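Local atomic coordinates of uncharacterized hypothetical protein FTT_1539c (Francisella tularensis subsp. tularensis, PDB entry 4QVR), a protein that is of unknown function, contains a DUF6844 domain and is probably exported from the cytoplasm by means of a signal sequence. Residues A[234-245]-A[377-385]; A[421-430]-A[442-450]. All coordinates share one frame; numbering follows the deposited sequence. Where two conformers were deposited one is given.

Contact 1 packs helix 224-246 against helix 374-385. Contact 2 pairs strands 424-433 and 440-448, the two arms of a beta hairpin. Their centres lie 35 Å apart, on opposite sides of the centre of the chain, and their nearest atoms are about 16 Å apart. They follow one another in sequence: contact 1 closes before contact 2 opens. Along the chain, helix 402-415 lies between them and touches Phe245, Met380 and Ile384 of contact 1. Contact 2 belongs to a four-stranded antiparallel sheet lined by helix 349-370. Contact 1 thus joins distant parts of the sequence, whereas contact 2 joins neighbouring strands of one sheet.

Contact 1 (A[234-245]-A[377-385]); sequences QQMTIKSLTTGF and ALTMSEDIS
Phe245 reaches across to helix 377-385 and lodges as a knob among Ala377, Met380, Ser381 and Ile384. The side chains of Met380, built as selenomethionine, and Phe245 cross at about a right angle. Met380 CB lies over one face, 4.2 Å from the centroid of the Phe245 ring. Met380 SE is 3.7 Å from Phe245 CE1, an oblique Met-aromatic contact. Ile384 CD1 meets Phe245 CZ in the ring plane at 3.8 Å. Helix 402-415 also touches Phe245, through Leu409, and helix 134-159 touches it through Ile154.

Ile238 is the second knob. Its two branches divide the work. With CG1 beside the backbone N (chi1 -60°), Ile238 CD1 comes to 3.3 Å from Ser385 OG, while Ile238 CG2 packs 3.6 Å from Leu378 CD1.

Ser385 and Ser381 are the knobs in return. Ser385 sits among Gln234, Thr237, Ile238 and Leu241. Its OG donates to Ser381 O, which also accepts the backbone N of Ser385, from the other face of the carbonyl plane. Ser381 OG likewise donates to Ala377 O, 2.9 Å away. Both hydroxyls thus have an acceptor within their own segment while they pack on a mixed surface of Thr, Ile and Leu side chains. Packing is close here, with Ser381 CB 3.5 Å from Leu241 CB.

The axes of the two segments approach to 8.5 Å, at 134° between their N-to-C directions. The helices run in the antiparallel sense but are inclined by about 46° from it, with reciprocal knobs-into-holes packing, and small serines line the interface.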
loop_
_atom_site.group_PDB
_atom_site.type_symbol
_atom_site.label_atom_id
_atom_site.label_comp_id
_atom_site.label_asym_id
_atom_site.label_seq_id
_atom_site.Cartn_x
_atom_site.Cartn_y
_atom_site.Cartn_z
ATOM N N GLN A 234 24.195 -14.383 5.980
ATOM C CA GLN A 234 23.695 -13.940 4.686
ATOM C C GLN A 234 22.431 -14.681 4.345
ATOM O O GLN A 234 21.470 -14.066 3.900
ATOM C CB GLN A 234 24.705 -14.130 3.557
ATOM C CG GLN A 234 25.555 -12.911 3.290
ATOM C CD GLN A 234 24.782 -11.813 2.588
ATOM O OE1 GLN A 234 23.887 -12.081 1.785
ATOM N NE2 GLN A 234 25.143 -10.569 2.866
ATOM N N GLN A 235 22.424 -15.992 4.566
ATOM C CA GLN A 235 21.248 -16.795 4.256
ATOM C C GLN A 235 20.020 -16.460 5.124
ATOM O O GLN A 235 18.906 -16.440 4.608
ATOM C CB GLN A 235 21.606 -18.268 4.251
ATOM C CG GLN A 235 22.495 -18.594 3.047
ATOM C CD GLN A 235 23.326 -19.849 3.222
ATOM O OE1 GLN A 235 23.620 -20.262 4.344
ATOM N NE2 GLN A 235 23.750 -20.443 2.107
HETATM N N MSE A 236 20.205 -16.193 6.413
HETATM C CA MSE A 236 19.055 -15.837 7.261
HETATM C C MSE A 236 18.514 -14.509 6.786
HETATM O O MSE A 236 17.302 -14.329 6.695
HETATM C CB MSE A 236 19.376 -15.799 8.754
HETATM C CG MSE A 236 19.682 -17.190 9.331
HETATM SE SE MSE A 236 18.406 -18.598 8.771
HETATM C CE MSE A 236 19.605 -19.665 7.619
ATOM N N THR A 237 19.398 -13.572 6.448
ATOM C CA THR A 237 18.951 -12.260 5.940
ATOM C C THR A 237 18.137 -12.393 4.664
ATOM O O THR A 237 17.128 -11.702 4.502
ATOM C CB THR A 237 20.141 -11.311 5.675
ATOM O OG1 THR A 237 20.795 -11.010 6.906
ATOM C CG2 THR A 237 19.701 -10.022 5.071
ATOM N N ILE A 238 18.565 -13.263 3.748
ATOM C CA ILE A 238 17.821 -13.465 2.494
ATOM C C ILE A 238 16.472 -14.135 2.792
ATOM O O ILE A 238 15.433 -13.756 2.229
ATOM C CB ILE A 238 18.585 -14.331 1.465
ATOM C CG1 ILE A 238 19.939 -13.709 1.067
ATOM C CG2 ILE A 238 17.749 -14.545 0.219
ATOM C CD1 ILE A 238 19.843 -12.354 0.394
ATOM N N LYS A 239 16.511 -15.145 3.660
ATOM C CA LYS A 239 15.323 -15.877 4.082
ATOM C C LYS A 239 14.281 -14.884 4.631
ATOM O O LYS A 239 13.155 -14.867 4.179
ATOM C CB LYS A 239 15.717 -16.925 5.129
ATOM C CG LYS A 239 14.589 -17.820 5.609
ATOM C CD LYS A 239 15.121 -18.894 6.562
ATOM C CE LYS A 239 14.020 -19.845 7.023
ATOM N NZ LYS A 239 12.916 -19.151 7.747
ATOM N N SER A 240 14.693 -14.047 5.580
ATOM C CA SER A 240 13.834 -13.011 6.161
ATOM C C SER A 240 13.131 -12.131 5.149
ATOM O O SER A 240 11.932 -11.911 5.237
ATOM C CB SER A 240 14.659 -12.080 7.041
ATOM O OG SER A 240 14.938 -12.688 8.267
ATOM N N LEU A 241 13.908 -11.602 4.211
ATOM C CA LEU A 241 13.402 -10.707 3.190
ATOM C C LEU A 241 12.462 -11.375 2.222
ATOM O O LEU A 241 11.476 -10.768 1.799
ATOM C CB LEU A 241 14.562 -10.084 2.429
ATOM C CG LEU A 241 15.364 -9.078 3.263
ATOM C CD1 LEU A 241 16.637 -8.627 2.542
ATOM C CD2 LEU A 241 14.462 -7.902 3.603
ATOM N N THR A 242 12.784 -12.608 1.848
ATOM C CA THR A 242 11.940 -13.380 0.946
ATOM C C THR A 242 10.581 -13.614 1.594
ATOM O O THR A 242 9.577 -13.600 0.936
ATOM C CB THR A 242 12.578 -14.738 0.591
ATOM O OG1 THR A 242 13.774 -14.509 -0.155
ATOM C CG2 THR A 242 11.659 -15.558 -0.284
ATOM N N THR A 243 10.563 -13.837 2.896
ATOM C CA THR A 243 9.323 -14.071 3.581
ATOM C C THR A 243 8.524 -12.768 3.579
ATOM O O THR A 243 7.342 -12.772 3.259
ATOM C CB THR A 243 9.584 -14.607 4.989
ATOM O OG1 THR A 243 10.206 -15.893 4.879
ATOM C CG2 THR A 243 8.274 -14.745 5.771
ATOM N N GLY A 244 9.209 -11.657 3.892
ATOM C CA GLY A 244 8.626 -10.343 3.879
ATOM C C GLY A 244 8.040 -9.894 2.546
ATOM O O GLY A 244 6.924 -9.367 2.517
ATOM N N PHE A 245 8.778 -10.059 1.447
ATOM C CA PHE A 245 8.246 -9.694 0.127
ATOM C C PHE A 245 7.093 -10.610 -0.266
ATOM O O PHE A 245 6.119 -10.149 -0.864
ATOM C CB PHE A 245 9.312 -9.742 -0.959
ATOM C CG PHE A 245 10.306 -8.634 -0.877
ATOM C CD1 PHE A 245 9.949 -7.353 -1.226
ATOM C CD2 PHE A 245 11.604 -8.870 -0.484
ATOM C CE1 PHE A 245 10.862 -6.323 -1.170
ATOM C CE2 PHE A 245 12.518 -7.838 -0.431
ATOM C CZ PHE A 245 12.143 -6.565 -0.765
ATOM N N ALA A 377 10.677 -12.304 -5.467
ATOM C CA ALA A 377 10.938 -11.927 -4.094
ATOM C C ALA A 377 12.409 -12.206 -3.745
ATOM O O ALA A 377 13.051 -11.404 -3.057
ATOM C CB ALA A 377 10.015 -12.684 -3.151
ATOM N N LEU A 378 12.936 -13.336 -4.227
ATOM C CA LEU A 378 14.342 -13.718 -3.976
ATOM C C LEU A 378 15.339 -12.757 -4.635
ATOM O O LEU A 378 16.295 -12.308 -4.004
ATOM C CB LEU A 378 14.592 -15.150 -4.444
ATOM C CG LEU A 378 16.042 -15.645 -4.477
ATOM C CD1 LEU A 378 16.675 -15.593 -3.098
ATOM C CD2 LEU A 378 16.100 -17.053 -5.056
ATOM N N THR A 379 15.087 -12.411 -5.889
ATOM C CA THR A 379 15.951 -11.508 -6.623
ATOM C C THR A 379 16.040 -10.158 -5.932
ATOM O O THR A 379 17.111 -9.570 -5.847
ATOM C CB THR A 379 15.442 -11.341 -8.060
ATOM O OG1 THR A 379 15.218 -12.639 -8.618
ATOM C CG2 THR A 379 16.451 -10.575 -8.919
HETATM N N MSE A 380 14.917 -9.675 -5.412
HETATM C CA MSE A 380 14.901 -8.395 -4.719
HETATM C C MSE A 380 15.626 -8.472 -3.406
HETATM O O MSE A 380 16.273 -7.507 -2.999
HETATM C CB MSE A 380 13.481 -7.960 -4.395
HETATM C CG MSE A 380 12.782 -7.377 -5.608
HETATM SE SE MSE A 380 11.238 -6.421 -4.882
HETATM C CE MSE A 380 12.264 -4.812 -4.434
ATOM N N SER A 381 15.486 -9.593 -2.704
ATOM C CA SER A 381 16.174 -9.771 -1.430
ATOM C C SER A 381 17.692 -9.883 -1.648
ATOM O O SER A 381 18.481 -9.395 -0.840
ATOM C CB SER A 381 15.668 -11.018 -0.713
ATOM O OG SER A 381 14.287 -10.934 -0.480
ATOM N N GLU A 382 18.097 -10.537 -2.733
ATOM C CA GLU A 382 19.529 -10.671 -3.043
ATOM C C GLU A 382 20.101 -9.314 -3.442
ATOM O O GLU A 382 21.161 -8.899 -2.965
ATOM C CB GLU A 382 19.737 -11.676 -4.173
ATOM C CG GLU A 382 19.396 -13.102 -3.781
ATOM C CD GLU A 382 19.403 -14.056 -4.961
ATOM O OE1 GLU A 382 19.316 -13.589 -6.118
ATOM O OE2 GLU A 382 19.476 -15.282 -4.729
ATOM N N ASP A 383 19.348 -8.619 -4.286
ATOM C CA ASP A 383 19.733 -7.320 -4.818
ATOM C C ASP A 383 19.882 -6.274 -3.699
ATOM O O ASP A 383 20.683 -5.353 -3.820
ATOM C CB ASP A 383 18.685 -6.868 -5.848
ATOM C CG ASP A 383 19.289 -6.110 -7.016
ATOM O OD1 ASP A 383 20.440 -6.419 -7.407
ATOM O OD2 ASP A 383 18.588 -5.249 -7.587
ATOM N N ILE A 384 19.121 -6.425 -2.613
ATOM C CA ILE A 384 19.196 -5.500 -1.474
ATOM C C ILE A 384 20.366 -5.790 -0.538
ATOM O O ILE A 384 21.035 -4.867 -0.088
ATOM C CB ILE A 384 17.887 -5.504 -0.644
ATOM C CG1 ILE A 384 16.791 -4.761 -1.395
ATOM C CG2 ILE A 384 18.081 -4.814 0.700
ATOM C CD1 ILE A 384 15.457 -4.778 -0.685
ATOM N N SER A 385 20.605 -7.065 -0.241
ATOM C CA SER A 385 21.698 -7.478 0.668
ATOM C C SER A 385 23.138 -7.088 0.270
ATOM O O SER A 385 24.053 -7.188 1.095
ATOM C CB SER A 385 21.644 -8.990 0.884
ATOM O OG SER A 385 20.440 -9.349 1.523
#

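Contact 2 (A[421-430]-A[442-450]); sequences IVGLKTVKRW and YGVVLKWDP
Lys425 and Lys447 form a hydrogen-bonded antiparallel pair, with Lys447 N 2.8 Å from Lys425 O. Trp430 and Gly443 are joined in the same way. Between them the ladder is irregular. Val427 N donates nearly straight to Val445 O at 2.7 Å, and Lys428 N reaches that oxygen only weakly. Val445 N returns a bond to Lys428 O.

Packing on tryptophans marks both ends. The Trp430 indole lies over the backbone of Gly443, whose CA is 3.7 Å from the centroid of the five-membered ring. Trp430 CG stands between the backbone N and the carbonyl carbon (chi1 57°), which turns the ring across the neighbouring strand. A water in the ring plane links Trp430 NE1 to Val444 O, 2.8 Å from each. At the other end, Ile421, in the loop that leads into strand 424-433, sets its CG2 obliquely against the Trp448 ring, 3.3 Å from Trp448 NE1. Leu424 CD2 makes an apolar contact with Trp448 CB.

The charged contact is between like groups. Lys425 and Lys447 run side by side, and their NZ atoms are 4.0 Å apart. A salt bridge from Lys447 NZ to Asp449 OD2 probably offsets some of the repulsion.

Strand 328-337 bonds to Tyr442, Val444, Leu446 and Trp448, whereas strand 424-433 is outermost within the chain. The arrangement is an antiparallel beta hairpin at a sheet edge, with a classic beta bulge at Val427 and Lys428 opposite Val445.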
loop_
_atom_site.group_PDB
_atom_site.type_symbol
_atom_site.label_atom_id
_atom_site.label_comp_id
_atom_site.label_asym_id
_atom_site.label_seq_id
_atom_site.Cartn_x
_atom_site.Cartn_y
_atom_site.Cartn_z
ATOM N N ILE A 421 -5.696 -4.757 -17.446
ATOM C CA ILE A 421 -6.650 -5.242 -16.456
ATOM C C ILE A 421 -7.986 -5.413 -17.155
ATOM O O ILE A 421 -8.469 -4.484 -17.796
ATOM C CB ILE A 421 -6.866 -4.237 -15.287
ATOM C CG1 ILE A 421 -5.546 -3.682 -14.712
ATOM C CG2 ILE A 421 -7.699 -4.882 -14.187
ATOM C CD1 ILE A 421 -4.640 -4.707 -14.066
ATOM N N VAL A 422 -8.592 -6.589 -17.017
ATOM C CA VAL A 422 -9.875 -6.870 -17.663
ATOM C C VAL A 422 -11.036 -6.781 -16.685
ATOM O O VAL A 422 -10.890 -7.064 -15.496
ATOM C CB VAL A 422 -9.887 -8.282 -18.308
ATOM C CG1 VAL A 422 -11.246 -8.592 -18.931
ATOM C CG2 VAL A 422 -8.787 -8.399 -19.352
ATOM N N GLY A 423 -12.189 -6.377 -17.200
ATOM C CA GLY A 423 -13.399 -6.313 -16.412
ATOM C C GLY A 423 -13.325 -5.340 -15.269
ATOM O O GLY A 423 -13.215 -5.729 -14.114
ATOM N N LEU A 424 -13.370 -4.067 -15.603
ATOM C CA LEU A 424 -13.356 -3.023 -14.607
ATOM C C LEU A 424 -14.655 -2.281 -14.682
ATOM O O LEU A 424 -14.905 -1.591 -15.667
ATOM C CB LEU A 424 -12.227 -2.041 -14.870
ATOM C CG LEU A 424 -10.823 -2.546 -14.639
ATOM C CD1 LEU A 424 -9.857 -1.413 -14.949
ATOM C CD2 LEU A 424 -10.673 -3.021 -13.200
ATOM N N LYS A 425 -15.498 -2.416 -13.664
ATOM C CA LYS A 425 -16.743 -1.678 -13.681
ATOM C C LYS A 425 -16.730 -0.530 -12.675
ATOM O O LYS A 425 -16.235 -0.648 -11.552
ATOM C CB LYS A 425 -17.973 -2.583 -13.514
ATOM C CG LYS A 425 -18.138 -3.282 -12.183
ATOM C CD LYS A 425 -19.471 -4.028 -12.172
ATOM C CE LYS A 425 -19.688 -4.802 -10.880
ATOM N NZ LYS A 425 -20.991 -5.518 -10.849
ATOM N N THR A 426 -17.247 0.604 -13.119
ATOM C CA THR A 426 -17.346 1.769 -12.290
ATOM C C THR A 426 -18.542 1.557 -11.393
ATOM O O THR A 426 -19.627 1.293 -11.893
ATOM C CB THR A 426 -17.569 3.001 -13.165
ATOM O OG1 THR A 426 -16.467 3.116 -14.063
ATOM C CG2 THR A 426 -17.697 4.285 -12.323
ATOM N N VAL A 427 -18.364 1.651 -10.073
ATOM C CA VAL A 427 -19.505 1.480 -9.185
ATOM C C VAL A 427 -19.889 2.745 -8.468
ATOM O O VAL A 427 -20.866 2.764 -7.732
ATOM C CB VAL A 427 -19.317 0.348 -8.164
ATOM C CG1 VAL A 427 -19.176 -0.988 -8.889
ATOM C CG2 VAL A 427 -18.147 0.628 -7.252
ATOM N N LYS A 428 -19.147 3.816 -8.694
ATOM C CA LYS A 428 -19.449 5.073 -8.032
ATOM C C LYS A 428 -18.729 6.198 -8.739
ATOM O O LYS A 428 -17.622 6.028 -9.230
ATOM C CB LYS A 428 -18.991 4.998 -6.567
ATOM C CG LYS A 428 -19.238 6.224 -5.700
ATOM C CD LYS A 428 -20.702 6.475 -5.423
ATOM C CE LYS A 428 -20.857 7.642 -4.455
ATOM N NZ LYS A 428 -22.286 8.014 -4.266
ATOM N N ARG A 429 -19.390 7.339 -8.813
ATOM C CA ARG A 429 -18.831 8.541 -9.410
ATOM C C ARG A 429 -19.288 9.646 -8.471
ATOM O O ARG A 429 -20.369 9.552 -7.896
ATOM C CB ARG A 429 -19.359 8.738 -10.825
ATOM C CG ARG A 429 -18.904 7.640 -11.786
ATOM C CD ARG A 429 -19.916 7.365 -12.881
ATOM N NE ARG A 429 -19.987 8.389 -13.912
ATOM C CZ ARG A 429 -19.395 8.306 -15.102
ATOM N NH1 ARG A 429 -19.538 9.296 -15.980
ATOM N NH2 ARG A 429 -18.664 7.236 -15.427
ATOM N N TRP A 430 -18.436 10.633 -8.244
ATOM C CA TRP A 430 -18.770 11.746 -7.374
ATOM C C TRP A 430 -18.019 12.993 -7.815
ATOM O O TRP A 430 -17.072 12.928 -8.585
ATOM C CB TRP A 430 -18.455 11.414 -5.920
ATOM C CG TRP A 430 -17.016 11.029 -5.683
ATOM C CD1 TRP A 430 -16.489 9.770 -5.748
ATOM C CD2 TRP A 430 -15.930 11.902 -5.321
ATOM N NE1 TRP A 430 -15.142 9.793 -5.460
ATOM C CE2 TRP A 430 -14.773 11.091 -5.188
ATOM C CE3 TRP A 430 -15.823 13.269 -5.085
ATOM C CZ2 TRP A 430 -13.536 11.616 -4.838
ATOM C CZ3 TRP A 430 -14.585 13.793 -4.750
ATOM C CH2 TRP A 430 -13.456 12.961 -4.618
ATOM N N TYR A 442 -13.203 15.260 -9.279
ATOM C CA TYR A 442 -14.066 14.192 -9.693
ATOM C C TYR A 442 -13.461 12.921 -9.179
ATOM O O TYR A 442 -12.250 12.850 -8.956
ATOM C CB TYR A 442 -14.138 14.145 -11.210
ATOM C CG TYR A 442 -14.708 15.399 -11.807
ATOM C CD1 TYR A 442 -16.068 15.532 -12.008
ATOM C CD2 TYR A 442 -13.880 16.466 -12.143
ATOM C CE1 TYR A 442 -16.597 16.690 -12.546
ATOM C CE2 TYR A 442 -14.389 17.625 -12.679
ATOM C CZ TYR A 442 -15.748 17.733 -12.882
ATOM O OH TYR A 442 -16.254 18.887 -13.412
ATOM N N GLY A 443 -14.282 11.905 -8.994
ATOM C CA GLY A 443 -13.755 10.652 -8.515
ATOM C C GLY A 443 -14.558 9.486 -8.988
ATOM O O GLY A 443 -15.709 9.638 -9.422
ATOM N N VAL A 444 -13.932 8.318 -8.926
ATOM C CA VAL A 444 -14.575 7.066 -9.293
ATOM C C VAL A 444 -14.143 5.995 -8.317
ATOM O O VAL A 444 -13.115 6.135 -7.619
ATOM C CB VAL A 444 -14.186 6.575 -10.715
ATOM C CG1 VAL A 444 -14.685 7.534 -11.787
ATOM C CG2 VAL A 444 -12.681 6.398 -10.833
ATOM N N VAL A 445 -14.950 4.943 -8.268
ATOM C CA VAL A 445 -14.652 3.746 -7.516
ATOM C C VAL A 445 -14.846 2.638 -8.516
ATOM O O VAL A 445 -15.953 2.450 -9.049
ATOM C CB VAL A 445 -15.589 3.501 -6.333
ATOM C CG1 VAL A 445 -15.157 2.233 -5.608
ATOM C CG2 VAL A 445 -15.587 4.697 -5.380
ATOM N N LEU A 446 -13.765 1.930 -8.806
ATOM C CA LEU A 446 -13.803 0.866 -9.766
ATOM C C LEU A 446 -13.807 -0.438 -9.009
ATOM O O LEU A 446 -13.262 -0.523 -7.913
ATOM C CB LEU A 446 -12.604 0.941 -10.719
ATOM C CG LEU A 446 -12.438 2.199 -11.591
ATOM C CD1 LEU A 446 -11.330 1.992 -12.616
ATOM C CD2 LEU A 446 -13.711 2.576 -12.319
ATOM N N LYS A 447 -14.458 -1.441 -9.595
ATOM C CA LYS A 447 -14.529 -2.774 -9.012
ATOM C C LYS A 447 -13.907 -3.755 -10.002
ATOM O O LYS A 447 -14.282 -3.784 -11.176
ATOM C CB LYS A 447 -15.970 -3.196 -8.734
ATOM C CG LYS A 447 -16.079 -4.586 -8.124
ATOM C CD LYS A 447 -17.481 -5.147 -8.243
ATOM C CE LYS A 447 -17.545 -6.583 -7.743
ATOM N NZ LYS A 447 -18.859 -7.240 -8.004
ATOM N N TRP A 448 -12.958 -4.541 -9.502
ATOM C CA TRP A 448 -12.240 -5.538 -10.269
ATOM C C TRP A 448 -12.475 -6.904 -9.647
ATOM O O TRP A 448 -12.392 -7.061 -8.428
ATOM C CB TRP A 448 -10.743 -5.227 -10.253
ATOM C CG TRP A 448 -9.895 -6.220 -10.988
ATOM C CD1 TRP A 448 -9.960 -6.528 -12.312
ATOM C CD2 TRP A 448 -8.816 -6.979 -10.455
ATOM N NE1 TRP A 448 -9.015 -7.462 -12.630
ATOM C CE2 TRP A 448 -8.290 -7.749 -11.506
ATOM C CE3 TRP A 448 -8.253 -7.099 -9.189
ATOM C CZ2 TRP A 448 -7.230 -8.631 -11.325
ATOM C CZ3 TRP A 448 -7.201 -7.972 -9.009
ATOM C CH2 TRP A 448 -6.696 -8.723 -10.070
ATOM N N ASP A 449 -12.746 -7.885 -10.501
ATOM C CA ASP A 449 -12.988 -9.256 -10.087
ATOM C C ASP A 449 -11.871 -10.138 -10.641
ATOM O O ASP A 449 -11.795 -10.356 -11.850
ATOM C CB ASP A 449 -14.370 -9.716 -10.585
ATOM C CG ASP A 449 -15.517 -9.120 -9.760
ATOM O OD1 ASP A 449 -15.574 -9.401 -8.541
ATOM O OD2 ASP A 449 -16.375 -8.403 -10.329
ATOM N N PRO A 450 -10.990 -10.630 -9.758
ATOM C CA PRO A 450 -9.864 -11.483 -10.154
ATOM C C PRO A 450 -10.197 -12.967 -10.181
ATOM O O PRO A 450 -10.142 -13.589 -11.243
ATOM C CB PRO A 450 -8.832 -11.206 -9.069
ATOM C CG PRO A 450 -9.630 -10.823 -7.860
ATOM C CD PRO A 450 -10.963 -10.309 -8.318
HETATM O O HOH W 1 -13.305 7.675 -5.252
#